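Local atomic coordinates of putative hydrolase (Chloroflexus aurantiacus J-10-fl, PDB entry 3CMN), a protein that is of unconfirmed function but is probably a hydrolase related to the zincin-like metallopeptidases. Residues Arg44-Glu56 and Asp174-Met186. Residues are numbered along the deposited sequence; the frame is centred on the assembly and turned at random.
Sequences RREQYARMVALSE and DEDFRLWITLHEM
R44 grips D174 end-on, its guanidinium nearly coplanar with the carboxylate. R44 NH2 bonds D174 OD2 at 3.0 Å, and R44 NH1 is shared between D174 OD1 and OD2. One face of the R44 guanidinium stacks on that of R178, planes about 10° apart. D174 and E160, which forms a salt bridge with R178, probably offset the like charges. Replacing R44 by an alanine is likely to leave D174 without its paired salt-bridge partner and remove the group stacked on R178. Q47, with CG anti to its backbone N (chi1 -171°) and the chain extended, brings NE2 to D174 OD1 at 3.2 Å. Its OE1 accepts from R44 NH1 at 2.9 Å, which helps fix the amide. Y48 sets its ring edge against T182 OG1, and its buried OH lies by the aliphatic part of R178. M51 runs extended across the other helix: SD lies 3.6 Å from L179 CA, and CE meets L179 CB at 3.9 Å. T182 is a knob among Y48, M51, V52 and S55. S55 in turn fits among L179, T182, L183 and M186. E56 rests its CG on M186 SD. The two segments cross at -51°. Their knobs-into-holes packing sets helix 41-63 against helix 174-193, which carries H184 and E185 of an HExxH pattern, consistent with a zincin-type metal site, although no metal is bound here.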
loop_
_atom_site.group_PDB
_atom_site.type_symbol
_atom_site.label_atom_id
_atom_site.label_comp_id
_atom_site.label_asym_id
_atom_site.label_seq_id
_atom_site.Cartn_x
_atom_site.Cartn_y
_atom_site.Cartn_z
ATOM N N ARG A 44 6.182 3.339 -22.325
ATOM C CA ARG A 44 5.773 2.814 -21.025
ATOM C C ARG A 44 4.582 3.654 -20.518
ATOM O O ARG A 44 3.641 3.119 -19.936
ATOM C CB ARG A 44 6.935 2.847 -20.020
ATOM C CG ARG A 44 8.001 1.758 -20.230
ATOM C CD ARG A 44 7.431 0.332 -20.180
ATOM N NE ARG A 44 8.488 -0.666 -20.389
ATOM C CZ ARG A 44 8.291 -1.964 -20.612
ATOM N NH1 ARG A 44 7.069 -2.476 -20.670
ATOM N NH2 ARG A 44 9.333 -2.758 -20.762
ATOM N N ARG A 45 4.616 4.962 -20.765
ATOM C CA ARG A 45 3.519 5.839 -20.369
ATOM C C ARG A 45 2.264 5.387 -21.112
ATOM O O ARG A 45 1.172 5.392 -20.551
ATOM C CB ARG A 45 3.807 7.300 -20.742
ATOM C CG ARG A 45 5.120 7.859 -20.241
ATOM C CD ARG A 45 5.228 9.373 -20.471
ATOM N NE ARG A 45 4.663 10.112 -19.343
ATOM C CZ ARG A 45 3.363 10.223 -19.096
ATOM N NH1 ARG A 45 2.482 9.660 -19.903
ATOM N NH2 ARG A 45 2.947 10.858 -18.013
ATOM N N GLU A 46 2.424 5.021 -22.386
ATOM C CA GLU A 46 1.310 4.543 -23.212
ATOM C C GLU A 46 0.702 3.311 -22.575
ATOM O O GLU A 46 -0.503 3.226 -22.364
ATOM C CB GLU A 46 1.786 4.138 -24.613
ATOM C CG GLU A 46 2.230 5.261 -25.544
ATOM C CD GLU A 46 1.069 5.960 -26.221
ATOM O OE1 GLU A 46 1.310 6.693 -27.203
ATOM O OE2 GLU A 46 -0.086 5.784 -25.777
ATOM N N GLN A 47 1.562 2.349 -22.280
ATOM C CA GLN A 47 1.149 1.084 -21.697
ATOM C C GLN A 47 0.350 1.291 -20.422
ATOM O O GLN A 47 -0.795 0.848 -20.327
ATOM C CB GLN A 47 2.385 0.225 -21.435
ATOM C CG GLN A 47 2.120 -1.205 -21.017
ATOM C CD GLN A 47 3.406 -1.944 -20.728
ATOM O OE1 GLN A 47 4.464 -1.322 -20.564
ATOM N NE2 GLN A 47 3.332 -3.269 -20.651
ATOM N N TYR A 48 0.951 1.971 -19.445
ATOM C CA TYR A 48 0.278 2.236 -18.168
ATOM C C TYR A 48 -0.995 3.057 -18.355
ATOM O O TYR A 48 -2.019 2.782 -17.721
ATOM C CB TYR A 48 1.210 2.973 -17.188
ATOM C CG TYR A 48 2.311 2.117 -16.621
ATOM C CD1 TYR A 48 3.646 2.453 -16.811
ATOM C CD2 TYR A 48 2.020 0.966 -15.910
ATOM C CE1 TYR A 48 4.662 1.652 -16.309
ATOM C CE2 TYR A 48 3.025 0.160 -15.402
ATOM C CZ TYR A 48 4.344 0.506 -15.610
ATOM O OH TYR A 48 5.331 -0.326 -15.137
ATOM N N ALA A 49 -0.937 4.058 -19.227
ATOM C CA ALA A 49 -2.102 4.903 -19.466
ATOM C C ALA A 49 -3.300 4.059 -19.873
ATOM O O ALA A 49 -4.401 4.235 -19.343
ATOM C CB ALA A 49 -1.801 5.931 -20.545
ATOM N N ARG A 50 -3.093 3.139 -20.811
ATOM C CA ARG A 50 -4.197 2.307 -21.249
ATOM C C ARG A 50 -4.553 1.245 -20.217
ATOM O O ARG A 50 -5.712 0.863 -20.104
ATOM C CB ARG A 50 -3.895 1.659 -22.602
ATOM C CG ARG A 50 -2.805 0.610 -22.560
ATOM C CD ARG A 50 -2.888 -0.315 -23.759
ATOM N NE ARG A 50 -2.310 -1.605 -23.418
ATOM C CZ ARG A 50 -1.042 -1.924 -23.620
ATOM N NH1 ARG A 50 -0.222 -1.051 -24.182
ATOM N NH2 ARG A 50 -0.579 -3.093 -23.208
ATOM N N MET A 51 -3.575 0.754 -19.457
ATOM C CA MET A 51 -3.889 -0.253 -18.445
ATOM C C MET A 51 -4.751 0.346 -17.312
ATOM O O MET A 51 -5.542 -0.367 -16.696
ATOM C CB MET A 51 -2.611 -0.886 -17.858
ATOM C CG MET A 51 -1.715 -1.612 -18.867
ATOM S SD MET A 51 -0.380 -2.476 -18.077
ATOM C CE MET A 51 -0.002 -3.731 -19.312
ATOM N N VAL A 52 -4.598 1.644 -17.033
ATOM C CA VAL A 52 -5.404 2.284 -15.996
ATOM C C VAL A 52 -6.791 2.632 -16.562
ATOM O O VAL A 52 -7.788 2.573 -15.845
ATOM C CB VAL A 52 -4.761 3.602 -15.421
ATOM C CG1 VAL A 52 -3.385 3.333 -14.836
ATOM C CG2 VAL A 52 -4.684 4.660 -16.481
ATOM N N ALA A 53 -6.851 2.983 -17.848
ATOM C CA ALA A 53 -8.121 3.324 -18.498
ATOM C C ALA A 53 -9.061 2.133 -18.437
ATOM O O ALA A 53 -10.274 2.279 -18.297
ATOM C CB ALA A 53 -7.886 3.718 -19.945
ATOM N N LEU A 54 -8.478 0.947 -18.538
ATOM C CA LEU A 54 -9.221 -0.293 -18.479
ATOM C C LEU A 54 -9.547 -0.629 -17.019
ATOM O O LEU A 54 -10.697 -0.929 -16.656
ATOM C CB LEU A 54 -8.360 -1.414 -19.053
ATOM C CG LEU A 54 -8.984 -2.808 -18.963
ATOM C CD1 LEU A 54 -9.971 -2.936 -20.098
ATOM C CD2 LEU A 54 -7.922 -3.911 -19.051
ATOM N N SER A 55 -8.502 -0.586 -16.194
ATOM C CA SER A 55 -8.586 -0.909 -14.781
ATOM C C SER A 55 -9.634 -0.189 -13.961
ATOM O O SER A 55 -10.458 -0.842 -13.330
ATOM C CB SER A 55 -7.222 -0.703 -14.120
ATOM O OG SER A 55 -6.389 -1.819 -14.350
ATOM N N GLU A 56 -9.591 1.141 -13.960
ATOM C CA GLU A 56 -10.531 1.924 -13.164
ATOM C C GLU A 56 -11.973 1.435 -13.306
ATOM O O GLU A 56 -12.637 1.159 -12.302
ATOM C CB GLU A 56 -10.430 3.418 -13.499
ATOM C CG GLU A 56 -10.939 4.297 -12.361
ATOM C CD GLU A 56 -10.739 5.792 -12.589
ATOM O OE1 GLU A 56 -9.664 6.187 -13.099
ATOM O OE2 GLU A 56 -11.655 6.571 -12.230
ATOM N N ASP A 174 6.076 -9.445 -19.571
ATOM C CA ASP A 174 6.122 -7.994 -19.536
ATOM C C ASP A 174 4.713 -7.427 -19.386
ATOM O O ASP A 174 4.414 -6.709 -18.439
ATOM C CB ASP A 174 6.764 -7.480 -20.829
ATOM C CG ASP A 174 6.781 -5.964 -20.930
ATOM O OD1 ASP A 174 5.705 -5.339 -20.902
ATOM O OD2 ASP A 174 7.884 -5.390 -21.056
ATOM N N GLU A 175 3.848 -7.758 -20.332
ATOM C CA GLU A 175 2.479 -7.268 -20.324
ATOM C C GLU A 175 1.668 -7.691 -19.106
ATOM O O GLU A 175 1.035 -6.870 -18.447
ATOM C CB GLU A 175 1.767 -7.739 -21.592
ATOM C CG GLU A 175 0.353 -7.222 -21.776
ATOM C CD GLU A 175 0.295 -5.758 -22.180
ATOM O OE1 GLU A 175 1.352 -5.164 -22.505
ATOM O OE2 GLU A 175 -0.824 -5.197 -22.181
ATOM N N ASP A 176 1.676 -8.981 -18.812
ATOM C CA ASP A 176 0.892 -9.498 -17.697
ATOM C C ASP A 176 1.273 -8.957 -16.325
ATOM O O ASP A 176 0.396 -8.618 -15.517
ATOM C CB ASP A 176 0.941 -11.025 -17.704
ATOM C CG ASP A 176 0.092 -11.622 -18.810
ATOM O OD1 ASP A 176 -0.148 -10.934 -19.826
ATOM O OD2 ASP A 176 -0.330 -12.785 -18.670
ATOM N N PHE A 177 2.572 -8.875 -16.052
ATOM C CA PHE A 177 3.014 -8.369 -14.764
ATOM C C PHE A 177 2.652 -6.897 -14.563
ATOM O O PHE A 177 2.217 -6.503 -13.486
ATOM C CB PHE A 177 4.513 -8.553 -14.595
ATOM C CG PHE A 177 5.018 -8.128 -13.252
ATOM C CD1 PHE A 177 4.388 -8.565 -12.082
ATOM C CD2 PHE A 177 6.125 -7.301 -13.148
ATOM C CE1 PHE A 177 4.857 -8.182 -10.823
ATOM C CE2 PHE A 177 6.607 -6.907 -11.899
ATOM C CZ PHE A 177 5.966 -7.353 -10.730
ATOM N N ARG A 178 2.818 -6.085 -15.600
ATOM C CA ARG A 178 2.497 -4.673 -15.480
ATOM C C ARG A 178 1.000 -4.402 -15.399
ATOM O O ARG A 178 0.585 -3.386 -14.852
ATOM C CB ARG A 178 3.153 -3.885 -16.616
ATOM C CG ARG A 178 4.644 -3.769 -16.414
ATOM C CD ARG A 178 5.310 -3.074 -17.561
ATOM N NE ARG A 178 6.749 -2.986 -17.344
ATOM C CZ ARG A 178 7.573 -4.024 -17.360
ATOM N NH1 ARG A 178 7.108 -5.246 -17.587
ATOM N NH2 ARG A 178 8.867 -3.833 -17.149
ATOM N N LEU A 179 0.189 -5.301 -15.947
ATOM C CA LEU A 179 -1.254 -5.137 -15.852
ATOM C C LEU A 179 -1.618 -5.571 -14.439
ATOM O O LEU A 179 -2.501 -4.999 -13.812
ATOM C CB LEU A 179 -2.005 -6.006 -16.868
ATOM C CG LEU A 179 -3.537 -5.979 -16.698
ATOM C CD1 LEU A 179 -4.041 -4.534 -16.841
ATOM C CD2 LEU A 179 -4.209 -6.892 -17.722
ATOM N N TRP A 180 -0.911 -6.578 -13.945
ATOM C CA TRP A 180 -1.129 -7.091 -12.604
ATOM C C TRP A 180 -0.860 -5.955 -11.612
ATOM O O TRP A 180 -1.631 -5.730 -10.681
ATOM C CB TRP A 180 -0.177 -8.256 -12.323
ATOM C CG TRP A 180 -0.299 -8.816 -10.932
ATOM C CD1 TRP A 180 -1.185 -9.761 -10.506
ATOM C CD2 TRP A 180 0.473 -8.443 -9.777
ATOM N NE1 TRP A 180 -1.013 -10.003 -9.163
ATOM C CE2 TRP A 180 -0.003 -9.208 -8.690
ATOM C CE3 TRP A 180 1.520 -7.534 -9.557
ATOM C CZ2 TRP A 180 0.527 -9.096 -7.397
ATOM C CZ3 TRP A 180 2.049 -7.423 -8.269
ATOM C CH2 TRP A 180 1.549 -8.202 -7.208
ATOM N N ILE A 181 0.239 -5.244 -11.837
ATOM C CA ILE A 181 0.650 -4.128 -10.999
ATOM C C ILE A 181 -0.323 -2.967 -11.067
ATOM O O ILE A 181 -0.635 -2.344 -10.056
ATOM C CB ILE A 181 2.061 -3.653 -11.402
ATOM C CG1 ILE A 181 3.088 -4.626 -10.819
ATOM C CG2 ILE A 181 2.318 -2.235 -10.914
ATOM C CD1 ILE A 181 4.482 -4.379 -11.283
ATOM N N THR A 182 -0.799 -2.672 -12.262
ATOM C CA THR A 182 -1.746 -1.590 -12.434
ATOM C C THR A 182 -3.041 -1.910 -11.692
ATOM O O THR A 182 -3.606 -1.056 -11.017
ATOM C CB THR A 182 -2.027 -1.355 -13.925
ATOM O OG1 THR A 182 -0.811 -0.950 -14.572
ATOM C CG2 THR A 182 -3.093 -0.290 -14.112
ATOM N N LEU A 183 -3.497 -3.154 -11.810
ATOM C CA LEU A 183 -4.720 -3.594 -11.150
ATOM C C LEU A 183 -4.567 -3.500 -9.638
ATOM O O LEU A 183 -5.463 -3.067 -8.923
ATOM C CB LEU A 183 -5.034 -5.034 -11.544
ATOM C CG LEU A 183 -5.545 -5.240 -12.963
ATOM C CD1 LEU A 183 -5.671 -6.725 -13.247
ATOM C CD2 LEU A 183 -6.887 -4.532 -13.122
ATOM N N HIS A 184 -3.413 -3.927 -9.159
ATOM C CA HIS A 184 -3.124 -3.886 -7.746
ATOM C C HIS A 184 -3.121 -2.412 -7.283
ATOM O O HIS A 184 -3.688 -2.060 -6.256
ATOM C CB HIS A 184 -1.772 -4.558 -7.533
ATOM C CG HIS A 184 -1.323 -4.584 -6.112
ATOM N ND1 HIS A 184 -0.164 -3.967 -5.692
ATOM C CD2 HIS A 184 -1.866 -5.158 -5.014
ATOM C CE1 HIS A 184 -0.013 -4.161 -4.396
ATOM N NE2 HIS A 184 -1.030 -4.880 -3.960
ATOM N N GLU A 185 -2.510 -1.557 -8.086
ATOM C CA GLU A 185 -2.406 -0.131 -7.808
ATOM C C GLU A 185 -3.777 0.556 -7.751
ATOM O O GLU A 185 -4.071 1.333 -6.831
ATOM C CB GLU A 185 -1.580 0.530 -8.914
ATOM C CG GLU A 185 -0.757 1.700 -8.492
ATOM C CD GLU A 185 0.586 1.270 -7.958
ATOM O OE1 GLU A 185 0.616 0.639 -6.876
ATOM O OE2 GLU A 185 1.605 1.561 -8.630
ATOM N N MET A 186 -4.600 0.293 -8.763
ATOM C CA MET A 186 -5.913 0.896 -8.840
ATOM C C MET A 186 -6.793 0.392 -7.713
ATOM O O MET A 186 -7.601 1.143 -7.164
ATOM C CB MET A 186 -6.559 0.602 -10.198
ATOM C CG MET A 186 -7.882 1.324 -10.442
ATOM S SD MET A 186 -7.677 3.066 -10.743
ATOM C CE MET A 186 -7.780 3.640 -9.149
#